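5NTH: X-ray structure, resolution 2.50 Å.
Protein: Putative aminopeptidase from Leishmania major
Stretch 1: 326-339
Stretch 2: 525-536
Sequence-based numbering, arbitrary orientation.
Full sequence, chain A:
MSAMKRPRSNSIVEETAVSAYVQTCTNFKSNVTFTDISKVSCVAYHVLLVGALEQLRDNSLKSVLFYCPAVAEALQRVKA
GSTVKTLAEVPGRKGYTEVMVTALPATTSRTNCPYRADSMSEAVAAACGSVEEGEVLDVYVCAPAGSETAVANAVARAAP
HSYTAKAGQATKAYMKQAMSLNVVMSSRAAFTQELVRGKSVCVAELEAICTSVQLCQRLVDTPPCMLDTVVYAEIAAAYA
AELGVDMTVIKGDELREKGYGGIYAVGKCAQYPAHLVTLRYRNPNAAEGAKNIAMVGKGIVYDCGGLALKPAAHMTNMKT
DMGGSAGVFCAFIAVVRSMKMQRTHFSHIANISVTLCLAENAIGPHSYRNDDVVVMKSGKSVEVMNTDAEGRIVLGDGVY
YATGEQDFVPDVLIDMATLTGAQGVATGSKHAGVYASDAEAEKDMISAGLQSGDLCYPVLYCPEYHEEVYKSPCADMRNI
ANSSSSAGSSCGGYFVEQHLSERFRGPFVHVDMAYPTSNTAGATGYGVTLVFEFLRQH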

ATOM      1  N   ALA A 326      19.930 -22.465  16.650  1.00 28.50           N
ATOM      2  CA  ALA A 326      21.214 -23.031  16.294  1.00 28.28           C
ATOM      3  C   ALA A 326      22.376 -22.414  17.075  1.00 27.74           C
ATOM      4  O   ALA A 326      23.277 -23.145  17.463  1.00 27.25           O
ATOM      5  CB  ALA A 326      21.465 -22.943  14.791  1.00 28.79           C
ATOM      6  N   GLY A 327      22.350 -21.096  17.287  1.00 27.20           N
ATOM      7  CA  GLY A 327      23.306 -20.418  18.154  1.00 27.86           C
ATOM      8  C   GLY A 327      23.490 -21.134  19.495  1.00 28.70           C
ATOM      9  O   GLY A 327      24.595 -21.600  19.798  1.00 28.29           O
ATOM     10  N   VAL A 328      22.399 -21.278  20.261  1.00 28.68           N
ATOM     11  CA  VAL A 328      22.459 -21.990  21.544  1.00 28.25           C
ATOM     12  C   VAL A 328      22.725 -23.497  21.413  1.00 28.25           C
ATOM     13  O   VAL A 328      23.349 -24.060  22.277  1.00 29.35           O
ATOM     14  CB  VAL A 328      21.207 -21.784  22.440  1.00 27.77           C
ATOM     15  CG1 VAL A 328      20.937 -20.309  22.695  1.00 26.88           C
ATOM     16  CG2 VAL A 328      19.986 -22.473  21.853  1.00 28.06           C
ATOM     17  N   PHE A 329      22.215 -24.160  20.385  1.00 28.48           N
ATOM     18  CA  PHE A 329      22.503 -25.588  20.193  1.00 29.04           C
ATOM     19  C   PHE A 329      23.997 -25.810  20.001  1.00 30.07           C
ATOM     20  O   PHE A 329      24.584 -26.659  20.660  1.00 31.55           O
ATOM     21  CB  PHE A 329      21.802 -26.114  18.962  1.00 28.77           C
ATOM     22  CG  PHE A 329      22.136 -27.549  18.611  1.00 28.84           C
ATOM     23  CD1 PHE A 329      21.877 -28.581  19.492  1.00 28.70           C
ATOM     24  CD2 PHE A 329      22.629 -27.877  17.336  1.00 29.78           C
ATOM     25  CE1 PHE A 329      22.131 -29.905  19.118  1.00 28.89           C
ATOM     26  CE2 PHE A 329      22.903 -29.199  16.964  1.00 29.17           C
ATOM     27  CZ  PHE A 329      22.646 -30.214  17.862  1.00 29.03           C
ATOM     28  N   CYS A 330      24.598 -25.060  19.087  1.00 29.64           N
ATOM     29  CA  CYS A 330      26.011 -25.213  18.796  1.00 29.39           C
ATOM     30  C   CYS A 330      26.899 -24.662  19.924  1.00 29.27           C
ATOM     31  O   CYS A 330      27.994 -25.155  20.109  1.00 31.25           O
ATOM     32  CB  CYS A 330      26.391 -24.534  17.478  1.00 29.39           C
ATOM     33  SG  CYS A 330      25.599 -25.201  16.019  1.00 28.98           S
ATOM     34  N   ALA A 331      26.458 -23.641  20.650  1.00 28.04           N
ATOM     35  CA  ALA A 331      27.126 -23.252  21.899  1.00 26.78           C
ATOM     36  C   ALA A 331      27.128 -24.390  22.911  1.00 26.57           C
ATOM     37  O   ALA A 331      28.183 -24.712  23.480  1.00 27.70           O
ATOM     38  CB  ALA A 331      26.502 -22.029  22.510  1.00 26.32           C
ATOM     39  N   PHE A 332      25.988 -25.027  23.136  1.00 25.77           N
ATOM     40  CA  PHE A 332      25.963 -26.252  23.982  1.00 25.29           C
ATOM     41  C   PHE A 332      27.069 -27.266  23.620  1.00 25.95           C
ATOM     42  O   PHE A 332      27.757 -27.779  24.493  1.00 26.56           O
ATOM     43  CB  PHE A 332      24.608 -26.927  23.912  1.00 24.21           C
ATOM     44  CG  PHE A 332      24.507 -28.217  24.675  1.00 23.33           C
ATOM     45  CD1 PHE A 332      24.245 -28.215  26.031  1.00 23.24           C
ATOM     46  CD2 PHE A 332      24.578 -29.425  24.017  1.00 22.84           C
ATOM     47  CE1 PHE A 332      24.094 -29.410  26.725  1.00 23.26           C
ATOM     48  CE2 PHE A 332      24.428 -30.615  24.690  1.00 22.85           C
ATOM     49  CZ  PHE A 332      24.202 -30.615  26.057  1.00 23.18           C
ATOM     50  N   ILE A 333      27.251 -27.503  22.330  1.00 26.79           N
ATOM     51  CA  ILE A 333      28.185 -28.506  21.824  1.00 26.56           C
ATOM     52  C   ILE A 333      29.608 -28.131  22.164  1.00 26.49           C
ATOM     53  O   ILE A 333      30.361 -28.978  22.636  1.00 27.64           O
ATOM     54  CB  ILE A 333      28.022 -28.652  20.307  1.00 26.81           C
ATOM     55  CG1 ILE A 333      26.671 -29.324  20.060  1.00 27.76           C
ATOM     56  CG2 ILE A 333      29.183 -29.431  19.674  1.00 26.61           C
ATOM     57  CD1 ILE A 333      26.330 -29.530  18.596  1.00 28.33           C
ATOM     58  N   ALA A 334      29.953 -26.873  21.911  1.00 25.31           N
ATOM     59  CA  ALA A 334      31.281 -26.357  22.149  1.00 25.09           C
ATOM     60  C   ALA A 334      31.632 -26.351  23.643  1.00 25.91           C
ATOM     61  O   ALA A 334      32.721 -26.793  24.043  1.00 26.50           O
ATOM     62  CB  ALA A 334      31.381 -24.963  21.603  1.00 24.83           C
ATOM     63  N   VAL A 335      30.704 -25.844  24.451  1.00 25.88           N
ATOM     64  CA  VAL A 335      30.839 -25.862  25.899  1.00 25.92           C
ATOM     65  C   VAL A 335      31.039 -27.271  26.410  1.00 26.40           C
ATOM     66  O   VAL A 335      32.029 -27.538  27.050  1.00 27.09           O
ATOM     67  CB  VAL A 335      29.629 -25.274  26.607  1.00 25.76           C
ATOM     68  CG1 VAL A 335      29.702 -25.543  28.095  1.00 25.59           C
ATOM     69  CG2 VAL A 335      29.581 -23.775  26.362  1.00 26.37           C
ATOM     70  N   VAL A 336      30.115 -28.171  26.129  1.00 26.64           N
ATOM     71  CA  VAL A 336      30.318 -29.555  26.518  1.00 27.24           C
ATOM     72  C   VAL A 336      31.632 -30.144  26.010  1.00 28.72           C
ATOM     73  O   VAL A 336      32.269 -30.927  26.707  1.00 30.09           O
ATOM     74  CB  VAL A 336      29.147 -30.429  26.096  1.00 27.49           C
ATOM     75  CG1 VAL A 336      29.492 -31.916  26.152  1.00 28.05           C
ATOM     76  CG2 VAL A 336      27.957 -30.137  26.971  1.00 27.38           C
ATOM     77  N   ARG A 337      32.029 -29.803  24.793  1.00 29.14           N
ATOM     78  CA  ARG A 337      33.283 -30.321  24.254  1.00 28.40           C
ATOM     79  C   ARG A 337      34.455 -29.822  25.065  1.00 29.38           C
ATOM     80  O   ARG A 337      35.430 -30.552  25.259  1.00 30.10           O
ATOM     81  CB  ARG A 337      33.466 -29.912  22.796  1.00 28.03           C
ATOM     82  CG  ARG A 337      32.955 -30.975  21.863  1.00 28.63           C
ATOM     83  CD  ARG A 337      32.873 -30.511  20.427  1.00 29.19           C
ATOM     84  NE  ARG A 337      32.457 -31.606  19.536  1.00 29.41           N
ATOM     85  CZ  ARG A 337      32.062 -31.446  18.274  1.00 28.64           C
ATOM     86  NH1 ARG A 337      32.012 -30.236  17.702  1.00 28.31           N
ATOM     87  NH2 ARG A 337      31.693 -32.503  17.581  1.00 28.82           N
ATOM     88  N   SER A 338      34.377 -28.566  25.507  1.00 29.62           N
ATOM     89  CA  SER A 338      35.431 -27.976  26.304  1.00 30.24           C
ATOM     90  C   SER A 338      35.507 -28.689  27.695  1.00 31.42           C
ATOM     91  O   SER A 338      36.584 -29.057  28.187  1.00 30.84           O
ATOM     92  CB  SER A 338      35.204 -26.465  26.408  1.00 30.57           C
ATOM     93  OG  SER A 338      36.208 -25.827  27.206  1.00 31.95           O
ATOM     94  N   MET A 339      34.344 -28.913  28.297  1.00 32.88           N
ATOM     95  CA  MET A 339      34.221 -29.672  29.546  1.00 34.30           C
ATOM     96  C   MET A 339      34.902 -31.042  29.482  1.00 35.17           C
ATOM     97  O   MET A 339      35.590 -31.433  30.418  1.00 36.68           O
ATOM     98  CB  MET A 339      32.741 -29.833  29.948  1.00 33.14           C
ATOM     99  CG  MET A 339      32.155 -28.569  30.521  1.00 32.81           C
ATOM    100  SD  MET A 339      30.506 -28.760  31.200  1.00 34.10           S
ATOM    101  CE  MET A 339      29.611 -29.240  29.788  1.00 34.84           C
ATOM    102  N   GLY A 525      26.504 -17.300  12.098  1.00 26.23           N
ATOM    103  CA  GLY A 525      26.846 -18.125  13.258  1.00 26.68           C
ATOM    104  C   GLY A 525      26.636 -17.417  14.597  1.00 26.93           C
ATOM    105  O   GLY A 525      26.956 -17.976  15.656  1.00 27.69           O
ATOM    106  N   TYR A 526      26.098 -16.192  14.559  1.00 25.98           N
ATOM    107  CA  TYR A 526      25.883 -15.400  15.757  1.00 25.69           C
ATOM    108  C   TYR A 526      25.222 -16.207  16.854  1.00 26.46           C
ATOM    109  O   TYR A 526      24.252 -16.909  16.600  1.00 26.86           O
ATOM    110  CB  TYR A 526      24.991 -14.220  15.468  1.00 24.89           C
ATOM    111  CG  TYR A 526      24.851 -13.281  16.631  1.00 24.06           C
ATOM    112  CD1 TYR A 526      24.151 -13.646  17.799  1.00 23.80           C
ATOM    113  CD2 TYR A 526      25.405 -12.027  16.582  1.00 23.65           C
ATOM    114  CE1 TYR A 526      24.024 -12.779  18.872  1.00 22.99           C
ATOM    115  CE2 TYR A 526      25.261 -11.155  17.646  1.00 23.73           C
ATOM    116  CZ  TYR A 526      24.567 -11.539  18.779  1.00 23.17           C
ATOM    117  OH  TYR A 526      24.492 -10.661  19.819  1.00 23.52           O
ATOM    118  N   GLY A 527      25.745 -16.052  18.071  1.00 26.81           N
ATOM    119  CA  GLY A 527      25.189 -16.653  19.253  1.00 26.90           C
ATOM    120  C   GLY A 527      26.138 -17.634  19.884  1.00 27.62           C
ATOM    121  O   GLY A 527      26.192 -17.736  21.101  1.00 28.05           O
ATOM    122  N   VAL A 528      26.870 -18.364  19.056  1.00 28.69           N
ATOM    123  CA  VAL A 528      27.716 -19.465  19.493  1.00 29.93           C
ATOM    124  C   VAL A 528      28.831 -18.987  20.410  1.00 31.36           C
ATOM    125  O   VAL A 528      29.149 -19.634  21.415  1.00 33.40           O
ATOM    126  CB  VAL A 528      28.391 -20.141  18.288  1.00 30.32           C
ATOM    127  CG1 VAL A 528      29.413 -21.166  18.754  1.00 30.65           C
ATOM    128  CG2 VAL A 528      27.351 -20.809  17.390  1.00 30.15           C
ATOM    129  N   THR A 529      29.439 -17.869  20.030  1.00 31.43           N
ATOM    130  CA  THR A 529      30.591 -17.323  20.730  1.00 30.55           C
ATOM    131  C   THR A 529      30.166 -16.312  21.796  1.00 30.09           C
ATOM    132  O   THR A 529      30.950 -16.007  22.724  1.00 30.31           O
ATOM    133  CB  THR A 529      31.586 -16.674  19.738  1.00 31.05           C
ATOM    134  OG1 THR A 529      31.844 -17.570  18.649  1.00 31.88           O
ATOM    135  CG2 THR A 529      32.919 -16.388  20.396  1.00 31.77           C
ATOM    136  N   LEU A 530      28.951 -15.773  21.675  1.00 27.98           N
ATOM    137  CA  LEU A 530      28.440 -14.910  22.714  1.00 26.34           C
ATOM    138  C   LEU A 530      28.304 -15.740  23.989  1.00 25.47           C
ATOM    139  O   LEU A 530      28.809 -15.367  25.042  1.00 24.87           O
ATOM    140  CB  LEU A 530      27.117 -14.302  22.296  1.00 26.48           C
ATOM    141  CG  LEU A 530      26.450 -13.411  23.351  1.00 27.04           C
ATOM    142  CD1 LEU A 530      27.249 -12.152  23.699  1.00 26.91           C
ATOM    143  CD2 LEU A 530      25.072 -13.070  22.842  1.00 27.25           C
ATOM    144  N   VAL A 531      27.663 -16.893  23.849  1.00 25.34           N
ATOM    145  CA  VAL A 531      27.335 -17.804  24.952  1.00 25.27           C
ATOM    146  C   VAL A 531      28.549 -18.508  25.556  1.00 26.38           C
ATOM    147  O   VAL A 531      28.625 -18.717  26.759  1.00 27.17           O
ATOM    148  CB  VAL A 531      26.354 -18.862  24.457  1.00 24.78           C
ATOM    149  CG1 VAL A 531      26.267 -20.058  25.379  1.00 25.00           C
ATOM    150  CG2 VAL A 531      24.984 -18.251  24.320  1.00 25.03           C
ATOM    151  N   PHE A 532      29.476 -18.909  24.707  1.00 27.33           N
ATOM    152  CA  PHE A 532      30.737 -19.413  25.169  1.00 27.26           C
ATOM    153  C   PHE A 532      31.409 -18.384  26.085  1.00 27.33           C
ATOM    154  O   PHE A 532      31.771 -18.714  27.201  1.00 27.43           O
ATOM    155  CB  PHE A 532      31.613 -19.765  23.980  1.00 27.63           C
ATOM    156  CG  PHE A 532      32.747 -20.670  24.324  1.00 27.83           C
ATOM    157  CD1 PHE A 532      33.948 -20.159  24.733  1.00 27.68           C
ATOM    158  CD2 PHE A 532      32.595 -22.061  24.244  1.00 28.78           C
ATOM    159  CE1 PHE A 532      34.997 -21.012  25.042  1.00 28.68           C
ATOM    160  CE2 PHE A 532      33.643 -22.925  24.548  1.00 28.85           C
ATOM    161  CZ  PHE A 532      34.849 -22.395  24.944  1.00 28.50           C
ATOM    162  N   GLU A 533      31.517 -17.132  25.653  1.00 28.42           N
ATOM    163  CA  GLU A 533      32.145 -16.093  26.494  1.00 29.59           C
ATOM    164  C   GLU A 533      31.371 -15.866  27.775  1.00 29.76           C
ATOM    165  O   GLU A 533      31.938 -15.953  28.872  1.00 30.84           O
ATOM    166  CB  GLU A 533      32.274 -14.750  25.772  1.00 30.84           C
ATOM    167  CG  GLU A 533      33.570 -14.617  25.002  1.00 33.22           C
ATOM    168  CD  GLU A 533      34.827 -14.654  25.889  1.00 35.57           C
ATOM    169  OE1 GLU A 533      34.854 -13.977  26.954  1.00 34.64           O
ATOM    170  OE2 GLU A 533      35.807 -15.367  25.500  1.00 38.58           O
ATOM    171  N   PHE A 534      30.083 -15.584  27.615  1.00 28.17           N
ATOM    172  CA  PHE A 534      29.211 -15.294  28.718  1.00 28.22           C
ATOM    173  C   PHE A 534      29.313 -16.336  29.829  1.00 28.34           C
ATOM    174  O   PHE A 534      29.465 -15.971  30.987  1.00 28.06           O
ATOM    175  CB  PHE A 534      27.764 -15.173  28.219  1.00 28.76           C
ATOM    176  CG  PHE A 534      26.779 -14.894  29.308  1.00 28.26           C
ATOM    177  CD1 PHE A 534      26.689 -13.623  29.862  1.00 28.63           C
ATOM    178  CD2 PHE A 534      25.971 -15.908  29.804  1.00 28.01           C
ATOM    179  CE1 PHE A 534      25.801 -13.362  30.890  1.00 28.79           C
ATOM    180  CE2 PHE A 534      25.069 -15.658  30.823  1.00 28.34           C
ATOM    181  CZ  PHE A 534      24.985 -14.383  31.369  1.00 28.69           C
ATOM    182  N   LEU A 535      29.258 -17.614  29.471  1.00 29.03           N
ATOM    183  CA  LEU A 535      29.409 -18.702  30.435  1.00 29.65           C
ATOM    184  C   LEU A 535      30.841 -18.885  30.942  1.00 31.73           C
ATOM    185  O   LEU A 535      31.025 -19.203  32.105  1.00 30.61           O
ATOM    186  CB  LEU A 535      28.919 -20.010  29.833  1.00 29.44           C
ATOM    187  CG  LEU A 535      27.452 -19.994  29.429  1.00 29.67           C
ATOM    188  CD1 LEU A 535      26.996 -21.313  28.847  1.00 29.69           C
ATOM    189  CD2 LEU A 535      26.582 -19.647  30.630  1.00 30.54           C
ATOM    190  N   ARG A 536      31.845 -18.690  30.082  1.00 35.08           N
ATOM    191  CA  ARG A 536      33.228 -18.804  30.524  1.00 39.08           C
ATOM    192  C   ARG A 536      33.521 -17.763  31.623  1.00 44.66           C
ATOM    193  O   ARG A 536      34.054 -18.116  32.682  1.00 48.69           O
ATOM    194  CB  ARG A 536      34.253 -18.711  29.377  1.00 40.24           C
ATOM    195  CG  ARG A 536      35.332 -19.780  29.487  1.00 42.51           C
ATOM    196  CD  ARG A 536      36.492 -19.697  28.506  1.00 43.93           C
ATOM    197  NE  ARG A 536      37.297 -18.488  28.710  1.00 45.72           N
ATOM    198  CZ  ARG A 536      37.357 -17.443  27.882  1.00 46.91           C
ATOM    199  NH1 ARG A 536      36.669 -17.417  26.743  1.00 51.26           N
ATOM    200  NH2 ARG A 536      38.120 -16.406  28.190  1.00 45.01           N
TER

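Two helices pack here, 326-339 and 528-536. Their N-to-C directions differ by 49°, and their axes come within 8.3 Å. No hydrogen bond or salt bridge joins them. The contact rests on shape and apolar packing, and it buries 449 Å² counted over both sides.

The backbones come closest where the second helix begins. CA of G327 lies 4.4 Å from CA of G527, and CA of A331 lies 4.5 Å from CA of V528. At the glycine pair there is no room for a CB on the facing sides. A CB on G327 would sit 3.1 Å from O of Y526 and 3.4 Å from CA of G527. A CB on G527 would point toward the first helix and sit 3.2 Å from CA of G327. The two glycines therefore leave a shared hollow, and each backbone fills the space the other leaves. G527 has a second reason to be glycine. At its phi/psi of 117/-37, a CB would also jam against the carbonyl O of Y526. G527 is the N-cap residue, and its O accepts a hydrogen bond from N of V531 at 3.2 Å.

V528 is the first bump. Its CG2 lies 3.7 Å from O of G327 and 3.8 Å from CB of C330. The contact with O of G327 is one of packing, since the methyl is apolar. The O of G327 has its hydrogen bond within its own helix, from N of A331 at 2.9 Å.

A331 sits one turn beyond G327 and points toward the second helix. Its small methyl fits closely against both backbone and side chain. CB of A331 is 3.7 Å from O of V528 and 3.5 Å from CG1 of V531.

Farther along, larger groups bridge the gap. F532 leaves its backbone sideways, but its ring end comes nearer to the first helix. It has the largest area covered in this contact, 76 Å². A334 offers a low surface to the ring: its CB lies 4.1 Å from CD2 of F532. The O of A334 approaches the ring edge, 4.0 Å from CE2 of F532. V335 and S338 also border the ring. CG2 of V335 is 4.1 Å from CD2 of F532, and CB of S338 is 4.3 Å from CE2 of F532. The hydroxyl of S338 is hydrogen-bonded elsewhere in the structure.

CG2 of V335 also meets CD1 of L535 at 4.3 Å. This valine thus touches both F532 and L535, and both of these contacts are between apolar side chains.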